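Local coordinates for protein latency-associated nuclear antigen (Murid herpesvirus 4, PDB 4BLG) that probably binds viral DNA through this C-terminal domain, here crystallised as a two-chain assembly, at residues Arg17-Thr22 against Lys100-Ala105; Leu87-Asp92 against Phe125-Pro130; Pro24-Pro29 against Lys93-Lys98. All blocks are in the same frame, centred on the assembly; numbering follows the deposited sequence.

Interaction 1: residues Arg17-Thr22 against Lys100-Ala105; sequences RHLQVT and KRVVLA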
loop_
_atom_site.group_PDB
_atom_site.type_symbol
_atom_site.label_atom_id
_atom_site.label_comp_id
_atom_site.label_asym_id
_atom_site.label_seq_id
_atom_site.Cartn_x
_atom_site.Cartn_y
_atom_site.Cartn_z
ATOM N N ARG A 17 -15.738 6.691 -17.965
ATOM C CA ARG A 17 -17.134 7.031 -18.057
ATOM C C ARG A 17 -17.929 5.940 -17.357
ATOM O O ARG A 17 -18.885 6.218 -16.632
ATOM C CB ARG A 17 -17.555 7.212 -19.523
ATOM C CG ARG A 17 -16.978 8.473 -20.170
ATOM C CD ARG A 17 -17.392 8.642 -21.631
ATOM N NE ARG A 17 -17.170 10.012 -22.081
ATOM C CZ ARG A 17 -17.611 10.522 -23.230
ATOM N NH1 ARG A 17 -18.309 9.783 -24.087
ATOM N NH2 ARG A 17 -17.355 11.789 -23.525
ATOM N N HIS A 18 -17.492 4.698 -17.535
ATOM C CA HIS A 18 -18.179 3.585 -16.924
ATOM C C HIS A 18 -18.249 3.810 -15.425
ATOM O O HIS A 18 -19.329 3.782 -14.845
ATOM C CB HIS A 18 -17.487 2.256 -17.215
ATOM C CG HIS A 18 -18.022 1.124 -16.393
ATOM N ND1 HIS A 18 -19.207 0.482 -16.687
ATOM C CD2 HIS A 18 -17.557 0.547 -15.262
ATOM C CE1 HIS A 18 -19.437 -0.452 -15.782
ATOM N NE2 HIS A 18 -18.449 -0.434 -14.909
ATOM N N LEU A 19 -17.088 4.045 -14.811
ATOM C CA LEU A 19 -17.006 4.196 -13.368
ATOM C C LEU A 19 -17.876 5.340 -12.858
ATOM O O LEU A 19 -18.537 5.198 -11.828
ATOM C CB LEU A 19 -15.544 4.380 -12.905
ATOM C CG LEU A 19 -14.609 3.187 -13.147
ATOM C CD1 LEU A 19 -13.165 3.573 -12.883
ATOM C CD2 LEU A 19 -14.996 1.997 -12.276
ATOM N N GLN A 20 -17.888 6.467 -13.567
ATOM C CA GLN A 20 -18.673 7.616 -13.118
ATOM C C GLN A 20 -20.169 7.413 -13.243
ATOM O O GLN A 20 -20.923 7.985 -12.471
ATOM C CB GLN A 20 -18.333 8.859 -13.929
ATOM C CG GLN A 20 -16.868 9.127 -14.131
ATOM C CD GLN A 20 -16.641 10.549 -14.566
ATOM O OE1 GLN A 20 -17.596 11.313 -14.714
ATOM N NE2 GLN A 20 -15.386 10.919 -14.785
ATOM N N VAL A 21 -20.604 6.644 -14.236
ATOM C CA VAL A 21 -22.032 6.395 -14.388
ATOM C C VAL A 21 -22.452 5.370 -13.339
ATOM O O VAL A 21 -23.509 5.478 -12.728
ATOM C CB VAL A 21 -22.395 5.891 -15.800
ATOM C CG1 VAL A 21 -23.858 5.485 -15.844
ATOM C CG2 VAL A 21 -22.107 6.970 -16.844
ATOM N N THR A 22 -21.579 4.402 -13.096
ATOM C CA THR A 22 -21.904 3.272 -12.237
ATOM C C THR A 22 -21.919 3.701 -10.770
ATOM O O THR A 22 -22.740 3.233 -9.990
ATOM C CB THR A 22 -20.902 2.122 -12.441
ATOM O OG1 THR A 22 -20.870 1.761 -13.825
ATOM C CG2 THR A 22 -21.307 0.907 -11.630
ATOM N N LYS A 100 -14.472 -1.648 -4.785
ATOM C CA LYS A 100 -13.988 -2.952 -5.195
ATOM C C LYS A 100 -15.013 -3.617 -6.103
ATOM O O LYS A 100 -14.660 -4.203 -7.126
ATOM C CB LYS A 100 -13.717 -3.830 -3.976
ATOM C CG LYS A 100 -13.032 -5.132 -4.309
ATOM C CD LYS A 100 -12.970 -6.046 -3.113
ATOM C CE LYS A 100 -12.380 -7.388 -3.483
ATOM N NZ LYS A 100 -13.177 -8.504 -2.917
ATOM N N ARG A 101 -16.280 -3.534 -5.718
ATOM C CA ARG A 101 -17.362 -4.153 -6.475
ATOM C C ARG A 101 -17.429 -3.628 -7.901
ATOM O O ARG A 101 -17.564 -4.399 -8.858
ATOM C CB ARG A 101 -18.703 -3.891 -5.795
ATOM C CG ARG A 101 -19.893 -4.572 -6.469
ATOM C CD ARG A 101 -21.134 -4.429 -5.596
ATOM N NE ARG A 101 -20.871 -5.168 -4.373
ATOM C CZ ARG A 101 -20.874 -4.661 -3.143
ATOM N NH1 ARG A 101 -21.206 -3.401 -2.895
ATOM N NH2 ARG A 101 -20.565 -5.442 -2.126
ATOM N N VAL A 102 -17.364 -2.309 -8.034
ATOM C CA VAL A 102 -17.517 -1.660 -9.331
ATOM C C VAL A 102 -16.337 -1.981 -10.236
ATOM O O VAL A 102 -16.505 -2.436 -11.375
ATOM C CB VAL A 102 -17.641 -0.139 -9.163
ATOM C CG1 VAL A 102 -17.473 0.565 -10.499
ATOM C CG2 VAL A 102 -18.979 0.211 -8.530
ATOM N N VAL A 103 -15.134 -1.761 -9.712
ATOM C CA VAL A 103 -13.930 -1.948 -10.501
ATOM C C VAL A 103 -13.846 -3.392 -10.979
ATOM O O VAL A 103 -13.543 -3.636 -12.135
ATOM C CB VAL A 103 -12.659 -1.563 -9.716
ATOM C CG1 VAL A 103 -11.416 -1.900 -10.525
ATOM C CG2 VAL A 103 -12.680 -0.081 -9.375
ATOM N N LEU A 104 -14.139 -4.345 -10.101
ATOM C CA LEU A 104 -13.989 -5.757 -10.442
ATOM C C LEU A 104 -15.118 -6.297 -11.316
ATOM O O LEU A 104 -14.930 -7.288 -12.022
ATOM C CB LEU A 104 -13.852 -6.619 -9.185
ATOM C CG LEU A 104 -12.559 -6.477 -8.371
ATOM C CD1 LEU A 104 -12.554 -7.509 -7.252
ATOM C CD2 LEU A 104 -11.317 -6.628 -9.235
ATOM N N ALA A 105 -16.295 -5.682 -11.272
ATOM C CA ALA A 105 -17.325 -6.048 -12.245
ATOM C C ALA A 105 -16.813 -5.727 -13.645
ATOM O O ALA A 105 -16.905 -6.554 -14.555
ATOM C CB ALA A 105 -18.627 -5.322 -11.967
HETATM O O HOH W 1 -18.702 -1.886 -12.736
#
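With chi1 of Val102 at 167°, CG1 lies anti to the backbone N, and this methyl meets CD2 of Leu19, whose own CG stands beside its backbone N. The two methyls come to 3.4 Å between Leu19 CD2 and Val102 CG1, closer than methyl groups normally pack. The second methyl of Val102, CG2, turns to Thr22 instead: Thr22 CG2 lies 3.9 Å from Val102 CG2, and the two side chains run past each other in opposite directions. Val102 is thus held from two sites about one helical turn apart on 17-22. Leu19 CD2 also reaches Val103 CG2 at 4.3 Å, a looser touch, for Val103 points away from this helix and packs on Ile58.

The Thr22 hydroxyl bonds within its own helix, which helps to fix the rotation that turns CG2 to Val102. Thr22 OG1 donates to His18 O over 2.7 Å, from above the carbonyl plane, while the same oxygen accepts the backbone N-H of Thr22. That hydroxyl also sits over one face of the His18 imidazole, toward its rim.

Beside the apolar patch, polar groups meet through a water. It lies in the plane of the imidazole at its edge, 2.6 Å from His18 NE2, and donates to Val102 O over 2.6 Å. The His18 ring meets that of Tyr106 as well, at a slant.

The short helical axes pass 10.5 Å apart at closest, with their N-to-C directions 140° from each other. A roughly antiparallel helix pair, rather widely spaced and touching through a few aliphatic side chains, here joins helix 13-22 to helix 93-110 beside the antiparallel sheet of the LANA DNA-binding domain.

Interaction 2: residues Leu87-Asp92 against Phe125-Pro130; sequences LSFVED and FPLPEP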
loop_
_atom_site.group_PDB
_atom_site.type_symbol
_atom_site.label_atom_id
_atom_site.label_comp_id
_atom_site.label_asym_id
_atom_site.label_seq_id
_atom_site.Cartn_x
_atom_site.Cartn_y
_atom_site.Cartn_z
ATOM N N LEU A 87 -2.721 1.248 -4.779
ATOM C CA LEU A 87 -3.669 1.465 -3.705
ATOM C C LEU A 87 -4.611 2.580 -4.098
ATOM O O LEU A 87 -4.177 3.606 -4.611
ATOM C CB LEU A 87 -2.932 1.867 -2.427
ATOM C CG LEU A 87 -2.123 0.769 -1.745
ATOM C CD1 LEU A 87 -1.345 1.353 -0.578
ATOM C CD2 LEU A 87 -3.044 -0.338 -1.278
ATOM N N SER A 88 -5.899 2.374 -3.853
ATOM C CA SER A 88 -6.903 3.387 -4.130
ATOM C C SER A 88 -7.532 3.711 -2.807
ATOM O O SER A 88 -8.244 2.885 -2.242
ATOM C CB SER A 88 -7.970 2.868 -5.103
ATOM O OG SER A 88 -7.398 2.419 -6.317
ATOM N N PHE A 89 -7.255 4.908 -2.304
ATOM C CA PHE A 89 -7.709 5.305 -0.978
ATOM C C PHE A 89 -9.119 5.883 -1.018
ATOM O O PHE A 89 -9.462 6.632 -1.934
ATOM C CB PHE A 89 -6.744 6.328 -0.382
ATOM C CG PHE A 89 -5.339 5.823 -0.256
ATOM C CD1 PHE A 89 -4.956 5.068 0.840
ATOM C CD2 PHE A 89 -4.400 6.099 -1.234
ATOM C CE1 PHE A 89 -3.657 4.589 0.955
ATOM C CE2 PHE A 89 -3.104 5.625 -1.126
ATOM C CZ PHE A 89 -2.731 4.873 -0.025
ATOM N N VAL A 90 -9.915 5.531 -0.008
ATOM C CA VAL A 90 -11.287 6.005 0.134
ATOM C C VAL A 90 -11.588 6.265 1.601
ATOM O O VAL A 90 -10.820 5.872 2.496
ATOM C CB VAL A 90 -12.311 4.970 -0.365
ATOM C CG1 VAL A 90 -12.189 4.763 -1.862
ATOM C CG2 VAL A 90 -12.139 3.656 0.380
ATOM N N GLU A 91 -12.720 6.914 1.844
ATOM C CA GLU A 91 -13.078 7.341 3.193
ATOM C C GLU A 91 -13.094 6.183 4.208
ATOM O O GLU A 91 -12.547 6.312 5.314
ATOM C CB GLU A 91 -14.440 8.043 3.208
ATOM C CG GLU A 91 -14.598 9.015 4.371
ATOM C CD GLU A 91 -15.915 9.788 4.354
ATOM O OE1 GLU A 91 -16.749 9.564 3.445
ATOM O OE2 GLU A 91 -16.101 10.628 5.266
ATOM N N ASP A 92 -13.724 5.066 3.848
ATOM C CA ASP A 92 -14.039 4.025 4.830
ATOM C C ASP A 92 -14.385 2.675 4.215
ATOM O O ASP A 92 -14.269 2.486 2.999
ATOM C CB ASP A 92 -15.194 4.496 5.722
ATOM C CG ASP A 92 -16.476 4.773 4.937
ATOM O OD1 ASP A 92 -16.697 4.145 3.873
ATOM O OD2 ASP A 92 -17.270 5.624 5.389
ATOM N N PHE A 125 -5.058 6.395 6.806
ATOM C CA PHE A 125 -3.818 6.459 6.052
ATOM C C PHE A 125 -3.198 7.842 6.179
ATOM O O PHE A 125 -3.909 8.828 6.366
ATOM C CB PHE A 125 -4.059 6.088 4.598
ATOM C CG PHE A 125 -4.266 4.618 4.383
ATOM C CD1 PHE A 125 -3.185 3.759 4.329
ATOM C CD2 PHE A 125 -5.533 4.095 4.238
ATOM C CE1 PHE A 125 -3.363 2.411 4.131
ATOM C CE2 PHE A 125 -5.716 2.740 4.039
ATOM C CZ PHE A 125 -4.630 1.900 3.991
ATOM N N PRO A 126 -1.859 7.914 6.094
ATOM C CA PRO A 126 -1.117 9.149 6.354
ATOM C C PRO A 126 -1.175 10.138 5.189
ATOM O O PRO A 126 -0.138 10.563 4.691
ATOM C CB PRO A 126 0.310 8.645 6.563
ATOM C CG PRO A 126 0.393 7.442 5.677
ATOM C CD PRO A 126 -0.965 6.807 5.710
ATOM N N LEU A 127 -2.382 10.492 4.764
ATOM C CA LEU A 127 -2.566 11.580 3.814
ATOM C C LEU A 127 -2.990 12.836 4.577
ATOM O O LEU A 127 -3.704 12.752 5.576
ATOM C CB LEU A 127 -3.626 11.209 2.780
ATOM C CG LEU A 127 -3.355 9.898 2.040
ATOM C CD1 LEU A 127 -4.656 9.184 1.739
ATOM C CD2 LEU A 127 -2.577 10.159 0.768
ATOM N N PRO A 128 -2.544 14.007 4.112
ATOM C CA PRO A 128 -2.838 15.285 4.771
ATOM C C PRO A 128 -4.325 15.584 4.932
ATOM O O PRO A 128 -5.186 14.904 4.366
ATOM C CB PRO A 128 -2.202 16.319 3.835
ATOM C CG PRO A 128 -1.941 15.594 2.570
ATOM C CD PRO A 128 -1.669 14.189 2.946
ATOM N N GLU A 129 -4.603 16.625 5.705
ATOM C CA GLU A 129 -5.961 17.019 6.037
ATOM C C GLU A 129 -6.177 18.460 5.577
ATOM O O GLU A 129 -5.290 19.298 5.727
ATOM C CB GLU A 129 -6.168 16.919 7.553
ATOM C CG GLU A 129 -4.899 17.171 8.352
ATOM C CD GLU A 129 -5.154 17.247 9.843
ATOM O OE1 GLU A 129 -5.971 16.449 10.347
ATOM O OE2 GLU A 129 -4.546 18.114 10.503
ATOM N N PRO A 130 -7.344 18.752 4.990
ATOM C CA PRO A 130 -7.653 20.129 4.581
ATOM C C PRO A 130 -8.298 20.950 5.699
ATOM O O PRO A 130 -8.098 22.165 5.752
ATOM C CB PRO A 130 -8.629 19.926 3.420
ATOM C CG PRO A 130 -9.364 18.639 3.783
ATOM C CD PRO A 130 -8.294 17.772 4.429
#
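The Phe89 ring presents its edge to the face of Phe125, while Leu127 CD1 lies over one face of the Phe89 ring. The phenylalanines form a T-shaped (edge-to-face) pair: the centroids are 4.8 Å apart and the planes are turned 69° against each other. The CD1-CE1 side of Phe89 does the touching. Its CE1 stands above the Phe125 face, offset toward the rim, 3.5 Å from Phe125 CG, and Phe89 CD1 approaches Phe125 CD2 at 3.6 Å. The C-H edge of one ring is therefore set against the pi face of the other, close to the root of the Phe125 side chain.

Leu127 adds an aliphatic lid. Its CD1 methyl is 4.0 Å from Phe89 CG and 4.1 Å from Phe89 CB, so it rests near the base of the ring and not over its centre. Chi1 of -59° places the Phe89 ring beside its backbone N, where it can meet both partners.

Pro126, centre of an inverse gamma turn, lies between Phe125 and Leu127, both of which point toward the strand; the accompanying bond from Leu127 N to Phe125 O, 2.8 Å, is weak. Ala40 of strand 39-45 touches both phenylalanines, and Phe37 packs on Leu127. Pro72 of the second subunit packs on Phe89, and Ser44 of that subunit meets Pro126.

Val90 and Ser88 pack on helix 93-110, whereas the tail following strand 115-122 folds back over the other face of the antiparallel sheet, near the second subunit, in this LANA DNA-binding domain.

Interaction 3: residues Pro24-Pro29 against Lys93-Lys98; sequences PRLFDP and KKQAKK. With PO4 (phosphate ion), chain D.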
loop_
_atom_site.group_PDB
_atom_site.type_symbol
_atom_site.label_atom_id
_atom_site.label_comp_id
_atom_site.label_asym_id
_atom_site.label_seq_id
_atom_site.Cartn_x
_atom_site.Cartn_y
_atom_site.Cartn_z
ATOM N N PRO A 24 -21.672 7.411 -9.253
ATOM C CA PRO A 24 -21.555 8.864 -9.435
ATOM C C PRO A 24 -20.928 9.612 -8.263
ATOM O O PRO A 24 -20.036 10.420 -8.490
ATOM C CB PRO A 24 -23.007 9.318 -9.631
ATOM C CG PRO A 24 -23.740 8.101 -10.038
ATOM C CD PRO A 24 -23.062 6.949 -9.385
ATOM N N ARG A 25 -21.394 9.378 -7.043
ATOM C CA ARG A 25 -20.839 10.076 -5.885
ATOM C C ARG A 25 -19.369 9.709 -5.683
ATOM O O ARG A 25 -18.515 10.584 -5.538
ATOM C CB ARG A 25 -21.643 9.770 -4.619
ATOM C CG ARG A 25 -23.032 10.421 -4.603
ATOM C CD ARG A 25 -23.916 9.909 -3.462
ATOM N NE ARG A 25 -23.980 8.448 -3.419
ATOM C CZ ARG A 25 -24.566 7.743 -2.455
ATOM N NH1 ARG A 25 -25.154 8.349 -1.432
ATOM N NH2 ARG A 25 -24.560 6.418 -2.513
ATOM N N LEU A 26 -19.077 8.416 -5.687
ATOM C CA LEU A 26 -17.712 7.951 -5.479
ATOM C C LEU A 26 -16.743 8.537 -6.512
ATOM O O LEU A 26 -15.634 8.946 -6.161
ATOM C CB LEU A 26 -17.660 6.423 -5.512
ATOM C CG LEU A 26 -16.306 5.798 -5.161
ATOM C CD1 LEU A 26 -15.846 6.227 -3.774
ATOM C CD2 LEU A 26 -16.372 4.282 -5.262
ATOM N N PHE A 27 -17.161 8.599 -7.776
ATOM C CA PHE A 27 -16.255 9.020 -8.849
ATOM C C PHE A 27 -16.508 10.420 -9.378
ATOM O O PHE A 27 -15.922 10.820 -10.380
ATOM C CB PHE A 27 -16.286 8.022 -9.995
ATOM C CG PHE A 27 -15.522 6.777 -9.709
ATOM C CD1 PHE A 27 -14.159 6.724 -9.932
ATOM C CD2 PHE A 27 -16.159 5.663 -9.194
ATOM C CE1 PHE A 27 -13.446 5.581 -9.658
ATOM C CE2 PHE A 27 -15.452 4.513 -8.918
ATOM C CZ PHE A 27 -14.093 4.471 -9.150
ATOM N N ASP A 28 -17.378 11.162 -8.706
ATOM C CA ASP A 28 -17.575 12.571 -9.014
ATOM C C ASP A 28 -16.221 13.269 -9.052
ATOM O O ASP A 28 -15.492 13.251 -8.059
ATOM C CB ASP A 28 -18.440 13.224 -7.939
ATOM C CG ASP A 28 -19.058 14.522 -8.402
ATOM O OD1 ASP A 28 -18.494 15.129 -9.338
ATOM O OD2 ASP A 28 -20.100 14.929 -7.835
ATOM N N PRO A 29 -15.874 13.894 -10.192
ATOM C CA PRO A 29 -14.581 14.582 -10.285
ATOM C C PRO A 29 -14.589 15.931 -9.567
ATOM O O PRO A 29 -13.535 16.549 -9.405
ATOM C CB PRO A 29 -14.385 14.780 -11.793
ATOM C CG PRO A 29 -15.621 14.227 -12.462
ATOM C CD PRO A 29 -16.668 14.079 -11.413
ATOM N N LYS A 93 -14.805 1.748 5.078
ATOM C CA LYS A 93 -15.065 0.354 4.712
ATOM C C LYS A 93 -16.241 0.267 3.710
ATOM O O LYS A 93 -16.207 -0.532 2.768
ATOM C CB LYS A 93 -15.338 -0.483 5.983
ATOM C CG LYS A 93 -15.505 -1.992 5.748
ATOM N NZ LYS A 93 -15.900 -5.231 7.795
ATOM N N LYS A 94 -17.256 1.111 3.893
ATOM C CA LYS A 94 -18.391 1.153 2.966
ATOM C C LYS A 94 -17.910 1.509 1.561
ATOM O O LYS A 94 -18.174 0.792 0.596
ATOM C CB LYS A 94 -19.447 2.172 3.426
ATOM C CG LYS A 94 -20.697 2.224 2.543
ATOM C CD LYS A 94 -21.699 3.285 3.015
ATOM C CE LYS A 94 -23.048 3.130 2.317
ATOM N NZ LYS A 94 -24.040 4.173 2.717
ATOM N N GLN A 95 -17.196 2.623 1.453
ATOM C CA GLN A 95 -16.719 3.089 0.159
ATOM C C GLN A 95 -15.726 2.118 -0.464
ATOM O O GLN A 95 -15.662 2.011 -1.684
ATOM C CB GLN A 95 -16.097 4.481 0.264
ATOM C CG GLN A 95 -17.043 5.535 0.802
ATOM C CD GLN A 95 -18.376 5.549 0.075
ATOM O OE1 GLN A 95 -18.433 5.369 -1.138
ATOM N NE2 GLN A 95 -19.459 5.751 0.822
ATOM N N ALA A 96 -14.946 1.416 0.356
ATOM C CA ALA A 96 -13.992 0.452 -0.184
ATOM C C ALA A 96 -14.720 -0.765 -0.763
ATOM O O ALA A 96 -14.313 -1.305 -1.791
ATOM C CB ALA A 96 -12.988 0.018 0.876
ATOM N N LYS A 97 -15.795 -1.187 -0.101
ATOM C CA LYS A 97 -16.578 -2.335 -0.547
ATOM C C LYS A 97 -17.157 -1.979 -1.924
ATOM O O LYS A 97 -17.076 -2.764 -2.879
ATOM C CB LYS A 97 -17.698 -2.653 0.468
ATOM N NZ LYS A 97 -21.569 -5.785 1.836
ATOM N N LYS A 98 -17.721 -0.774 -2.011
ATOM C CA LYS A 98 -18.346 -0.267 -3.249
ATOM C C LYS A 98 -17.327 -0.178 -4.395
ATOM O O LYS A 98 -17.585 -0.621 -5.509
ATOM C CB LYS A 98 -18.973 1.129 -3.053
ATOM C CG LYS A 98 -20.036 1.513 -4.112
ATOM C CD LYS A 98 -20.332 3.019 -4.088
ATOM C CE LYS A 98 -21.278 3.377 -2.936
ATOM N NZ LYS A 98 -21.057 4.747 -2.385
HETATM P P PO4 D . -22.448 6.134 -5.654
HETATM O O1 PO4 D . -23.129 5.026 -6.413
HETATM O O2 PO4 D . -20.968 6.137 -5.950
HETATM O O3 PO4 D . -22.987 7.484 -6.038
HETATM O O4 PO4 D . -22.659 5.900 -4.182
#
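A phosphate ion, probably from the crystallisation liquor, occupies a basic pocket between the short, weakly bonded helix at about 24-27 and the first turns of helix 93-110; the two segments share it as a ligand, above a direct contact through Leu26. Arg25 NH2 donates to phosphate O4 at 2.6 Å, and Lys98 NZ reaches the same oxygen at 2.7 Å from the other helix. Arg25 bends at chi3 (-51°), which curls its chain back over the anion: the guanidinium meets O4 with its edge, near its own plane, and Arg25 NE donates to phosphate O3 at 3.0 Å.

The backbone N-H groups of Arg25 and Leu26 join in, Arg25 N giving 2.7 Å to phosphate O3 and Leu26 N a straighter bond (167°) to phosphate O2. Two successive main-chain N-H groups and two basic side chains thus grip the anion, consistent with a surface able to meet a DNA backbone, though no DNA is present here.

Lys98 NZ also donates to Gln95 OE1, 3.0 Å away, in the carbonyl plane and on a lone pair, so Gln95 helps position the ammonium. Beneath the polar groups, Leu26 CD1 packs 3.8 Å from Gln95 OE1. Leu26 CD2 comes loosely up to Lys98 CD, and the Leu26 side chain continues onto Leu99.

Helix 93-110 is common to interactions 1 and 3, taking up helix 13-22 in one and the next helix, 24-27, in the other; the two contacts touch where Phe27 packs against Leu19 and Gln20. Interaction 1 is mainly buried and aliphatic, with water at its margin. Interaction 3 is partly buried and dominated by charge around an anion at the surface. The touching residues of interaction 2 are all buried and apolar, joining a strand to the C-terminal tail next to the second subunit, which touches neither of the other contacts. Val90, packing on Gln95 and Ala96, connects interaction 2 to interaction 3 where strand 84-90 leads into the helix.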